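Local coordinates for LasR-specific antiactivator QslA domain-containing protein (Pseudomonas aeruginosa, PDB 4NG2) that probably acts as an antiactivator in quorum sensing, specific for the transcriptional regulator LasR, at residues 59-64 / 96-101; 53-58 / 91-96. All blocks are in the same frame, centred on the assembly; numbering follows the deposited sequence.

Contact 1. Residues 59-64 / 96-101; sequences VRQAEN and VAFLTR
Ala62 and Phe98 form the apolar centre of this helix pair. The CB of Ala62 sits over one face of the Phe98 ring, 3.9 Å from the ring centroid. This is a CH-pi contact, offset toward the rim on the CD2 side. Phe98 has CG anti to its backbone N (chi1 178°), and the CD2-CE2 side of the ring reaches Ala62 and Gln61. Gln61 meets the ring at its edge, with its CG 3.8 Å from Phe98 CE2. One turn earlier, Val59 CG2 packs on Ala97 CB at 3.8 Å. Ala62 CB also touches Arg101 CB at 3.8 Å, so the aliphatic start of the arginine belongs to the apolar layer.

The polar contact lies beyond it. Arg101 NE makes a weak but nearly straight hydrogen bond to Glu63 OE1 (3.3 Å, N-H...O angle 171°), part of a salt bridge. OE1 lies at the guanidinium edge, while the two side chains cross at about a right angle. Arg101 NH2 also lies close to Arg105 NH1, and the carboxylate of Glu63 may offset part of this like-charge proximity. The axes of 59-64 and 96-101 approach to 7.8 Å and cross at -39°. This is close helix-helix packing beside a subunit interface, where Phe98 meets Leu99 of the second subunit.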
# COMPACT_ATOMS: atom_id res chain seq x y z
N VAL E 59 15.81 -9.75 -3.61
CA VAL E 59 15.79 -10.22 -4.99
C VAL E 59 16.45 -11.59 -5.09
O VAL E 59 15.82 -12.56 -5.53
CB VAL E 59 16.46 -9.23 -5.97
CG1 VAL E 59 16.48 -9.82 -7.37
CG2 VAL E 59 15.72 -7.91 -5.98
N ARG E 60 17.70 -11.70 -4.65
CA ARG E 60 18.39 -12.98 -4.67
C ARG E 60 17.63 -14.07 -3.92
O ARG E 60 17.49 -15.19 -4.41
CB ARG E 60 19.82 -12.87 -4.11
CG ARG E 60 20.58 -14.20 -4.17
CD ARG E 60 22.03 -14.07 -3.71
NE ARG E 60 22.88 -13.41 -4.70
CZ ARG E 60 24.10 -12.93 -4.44
NH1 ARG E 60 24.62 -13.03 -3.22
NH2 ARG E 60 24.80 -12.34 -5.40
N GLN E 61 17.15 -13.74 -2.73
CA GLN E 61 16.43 -14.73 -1.95
C GLN E 61 15.32 -15.36 -2.76
O GLN E 61 15.09 -16.55 -2.66
CB GLN E 61 15.81 -14.10 -0.70
CG GLN E 61 15.21 -15.15 0.18
CD GLN E 61 16.21 -16.24 0.45
OE1 GLN E 61 17.03 -16.15 1.38
NE2 GLN E 61 16.19 -17.28 -0.39
N ALA E 62 14.61 -14.54 -3.52
CA ALA E 62 13.46 -15.00 -4.32
C ALA E 62 13.89 -15.79 -5.57
O ALA E 62 13.25 -16.78 -5.94
CB ALA E 62 12.59 -13.81 -4.72
N GLU E 63 14.95 -15.33 -6.22
CA GLU E 63 15.54 -16.12 -7.31
C GLU E 63 16.04 -17.50 -6.84
O GLU E 63 15.67 -18.52 -7.43
CB GLU E 63 16.62 -15.34 -8.05
CG GLU E 63 16.03 -14.21 -8.86
CD GLU E 63 17.05 -13.48 -9.69
OE1 GLU E 63 16.69 -13.01 -10.78
OE2 GLU E 63 18.20 -13.36 -9.24
N ASN E 64 16.85 -17.53 -5.78
CA ASN E 64 17.30 -18.80 -5.21
C ASN E 64 16.16 -19.81 -5.11
O ASN E 64 16.34 -20.97 -5.43
CB ASN E 64 17.93 -18.63 -3.83
CG ASN E 64 19.31 -18.00 -3.89
OD1 ASN E 64 19.82 -17.69 -4.96
ND2 ASN E 64 19.91 -17.78 -2.72
N VAL E 96 9.43 -6.11 -0.24
CA VAL E 96 9.06 -5.48 -1.49
C VAL E 96 9.87 -6.10 -2.64
O VAL E 96 9.30 -6.49 -3.65
CB VAL E 96 9.19 -3.92 -1.44
CG1 VAL E 96 9.03 -3.32 -2.83
CG2 VAL E 96 8.15 -3.33 -0.52
N ALA E 97 11.18 -6.26 -2.47
CA ALA E 97 12.01 -6.82 -3.53
C ALA E 97 11.63 -8.26 -3.87
O ALA E 97 11.41 -8.59 -5.03
CB ALA E 97 13.48 -6.73 -3.17
N PHE E 98 11.54 -9.09 -2.83
CA PHE E 98 11.25 -10.52 -2.96
C PHE E 98 9.90 -10.74 -3.66
O PHE E 98 9.74 -11.64 -4.50
CB PHE E 98 11.26 -11.12 -1.55
CG PHE E 98 10.92 -12.57 -1.48
CD1 PHE E 98 9.62 -13.01 -1.61
CD2 PHE E 98 11.92 -13.51 -1.18
CE1 PHE E 98 9.31 -14.38 -1.50
CE2 PHE E 98 11.62 -14.87 -1.06
CZ PHE E 98 10.32 -15.31 -1.22
N LEU E 99 8.92 -9.91 -3.32
CA LEU E 99 7.58 -10.07 -3.88
C LEU E 99 7.53 -9.54 -5.32
O LEU E 99 6.90 -10.14 -6.17
CB LEU E 99 6.53 -9.42 -2.98
CG LEU E 99 6.18 -10.34 -1.80
CD1 LEU E 99 5.66 -9.59 -0.58
CD2 LEU E 99 5.17 -11.38 -2.24
N THR E 100 8.24 -8.46 -5.59
CA THR E 100 8.35 -7.95 -6.95
C THR E 100 8.97 -8.99 -7.88
O THR E 100 8.54 -9.16 -9.03
CB THR E 100 9.17 -6.68 -7.01
OG1 THR E 100 8.46 -5.64 -6.34
CG2 THR E 100 9.40 -6.26 -8.44
N ARG E 101 9.98 -9.70 -7.36
CA ARG E 101 10.59 -10.80 -8.09
C ARG E 101 9.61 -11.95 -8.32
O ARG E 101 9.65 -12.58 -9.37
CB ARG E 101 11.87 -11.28 -7.40
CG ARG E 101 12.68 -12.22 -8.27
CD ARG E 101 12.75 -11.70 -9.70
NE ARG E 101 13.39 -12.64 -10.63
CZ ARG E 101 12.73 -13.49 -11.42
NH1 ARG E 101 11.40 -13.54 -11.41
NH2 ARG E 101 13.40 -14.30 -12.23

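Contact 2. Residues 53-58 / 91-96; sequences PAIDKG and KTAFEV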
# COMPACT_ATOMS: atom_id res chain seq x y z
N PRO E 53 21.21 -2.90 -0.50
CA PRO E 53 21.55 -4.27 -0.08
C PRO E 53 20.33 -5.04 0.40
O PRO E 53 20.12 -6.15 -0.07
CB PRO E 53 22.52 -4.07 1.08
CG PRO E 53 23.06 -2.64 0.92
CD PRO E 53 21.92 -1.87 0.30
N ALA E 54 19.52 -4.48 1.31
CA ALA E 54 18.29 -5.18 1.67
C ALA E 54 17.50 -5.49 0.41
O ALA E 54 16.98 -6.58 0.26
CB ALA E 54 17.46 -4.38 2.65
N ILE E 55 17.42 -4.56 -0.52
CA ILE E 55 16.68 -4.83 -1.75
C ILE E 55 17.26 -6.07 -2.45
O ILE E 55 16.54 -7.06 -2.70
CB ILE E 55 16.60 -3.59 -2.71
CG1 ILE E 55 15.72 -2.49 -2.09
CG2 ILE E 55 16.04 -3.97 -4.09
CD1 ILE E 55 14.24 -2.75 -2.24
N ASP E 56 18.55 -6.05 -2.73
CA ASP E 56 19.17 -7.22 -3.38
C ASP E 56 19.04 -8.53 -2.60
O ASP E 56 18.94 -9.59 -3.20
CB ASP E 56 20.62 -6.94 -3.76
CG ASP E 56 20.75 -5.86 -4.83
OD1 ASP E 56 19.94 -5.85 -5.80
OD2 ASP E 56 21.68 -5.02 -4.70
N LYS E 57 19.03 -8.48 -1.27
CA LYS E 57 18.87 -9.71 -0.51
C LYS E 57 17.50 -10.30 -0.78
O LYS E 57 17.34 -11.51 -0.90
CB LYS E 57 19.10 -9.53 0.99
CG LYS E 57 19.21 -10.86 1.77
CD LYS E 57 19.37 -10.67 3.28
CE LYS E 57 20.63 -9.86 3.63
NZ LYS E 57 20.94 -9.89 5.10
N GLY E 58 16.51 -9.43 -0.88
CA GLY E 58 15.18 -9.88 -1.24
C GLY E 58 15.07 -10.36 -2.69
O GLY E 58 14.28 -11.26 -2.97
N LYS E 91 13.63 -4.86 6.55
CA LYS E 91 12.73 -5.98 6.38
C LYS E 91 11.75 -5.65 5.27
O LYS E 91 11.46 -6.48 4.41
CB LYS E 91 11.98 -6.31 7.68
CG LYS E 91 12.84 -6.89 8.79
CD LYS E 91 12.04 -6.99 10.11
CE LYS E 91 12.94 -7.36 11.30
NZ LYS E 91 13.68 -8.62 11.07
N THR E 92 11.24 -4.42 5.25
CA THR E 92 10.22 -4.12 4.27
C THR E 92 10.83 -3.91 2.90
O THR E 92 10.17 -4.12 1.90
CB THR E 92 9.29 -2.94 4.69
OG1 THR E 92 10.07 -1.77 4.94
CG2 THR E 92 8.54 -3.29 5.94
N ALA E 93 12.10 -3.51 2.85
CA ALA E 93 12.78 -3.41 1.56
C ALA E 93 12.94 -4.80 0.99
O ALA E 93 12.76 -5.02 -0.21
CB ALA E 93 14.12 -2.72 1.71
N PHE E 94 13.27 -5.75 1.86
CA PHE E 94 13.43 -7.13 1.46
C PHE E 94 12.09 -7.71 1.01
O PHE E 94 12.04 -8.49 0.07
CB PHE E 94 14.03 -7.95 2.61
CG PHE E 94 13.91 -9.43 2.44
CD1 PHE E 94 12.71 -10.08 2.65
CD2 PHE E 94 15.01 -10.18 2.06
CE1 PHE E 94 12.60 -11.45 2.48
CE2 PHE E 94 14.90 -11.56 1.89
CZ PHE E 94 13.68 -12.20 2.11
N GLU E 95 11.01 -7.36 1.69
CA GLU E 95 9.71 -7.92 1.32
C GLU E 95 9.27 -7.42 -0.04
O GLU E 95 8.77 -8.18 -0.86
CB GLU E 95 8.64 -7.54 2.34
CG GLU E 95 8.91 -7.98 3.75
CD GLU E 95 7.84 -7.50 4.72
OE1 GLU E 95 7.17 -6.47 4.46
OE2 GLU E 95 7.67 -8.17 5.76
N VAL E 96 9.43 -6.11 -0.24
CA VAL E 96 9.06 -5.48 -1.49
C VAL E 96 9.87 -6.10 -2.64
O VAL E 96 9.30 -6.49 -3.65
CB VAL E 96 9.19 -3.92 -1.44
CG1 VAL E 96 9.03 -3.32 -2.83
CG2 VAL E 96 8.15 -3.33 -0.52
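Phe94 lies against the backbone of Gly58, the tightest part of this helix crossing. Gly58 CA is 3.3 Å from Phe94 CD2, and the CA atoms of the two residues are only 4.2 Å apart. Gly58 has no side chain, and its CA lies directly against the ring of Phe94, consistent with the close approach. The ring reaches the main chain obliquely, and Phe94 CE2 comes 3.7 Å from the carbonyl O of Lys57.

Small apolar side chains fill the neighbouring part. Ala54 CB meets Ala93 CB at 3.8 Å. Ile55 starts out pointing away from helix 88-107, but its CD1 turns back to 4.0 Å from Ala93 CB. The same methyl lies 3.4 Å from the carbonyl O of Ala93. Ile55 also packs on Val32 and Ile34 of strand 31-34, which joins the helix pair to the small sheet. Elsewhere on helix 88-107, Glu95 forms salt bridges with Arg82 of its own chain and with Arg82 of the second subunit. The axes of 53-58 and 91-96 come within 7.1 Å at a crossing angle of -41°. Such a close, buried crossing of helix 52-66 on helix 88-107 is glycine- and alanine-mediated, and both segments lie in the region that defines the QslA family.

From the N terminus the chain passes helix 19-25 and strands 31-34 and 43-46 before entering helix 52-66. This helix supplies 53-58 to contact 2, then 59-64 to contact 1. The chain next runs through helix 74-83 and returns in helix 88-107, which gives 91-96 and then 96-101. Each contact closes a loop of just over 30 residues that contains helix 74-83. The loops cross rather than nest, as expected for two helices running in roughly the same direction. The contacts share Val96 and continue one interface, with centres 8 Å apart. Ala97 CB touches Ile55 O at 3.1 Å between them. Both also reach the second subunit.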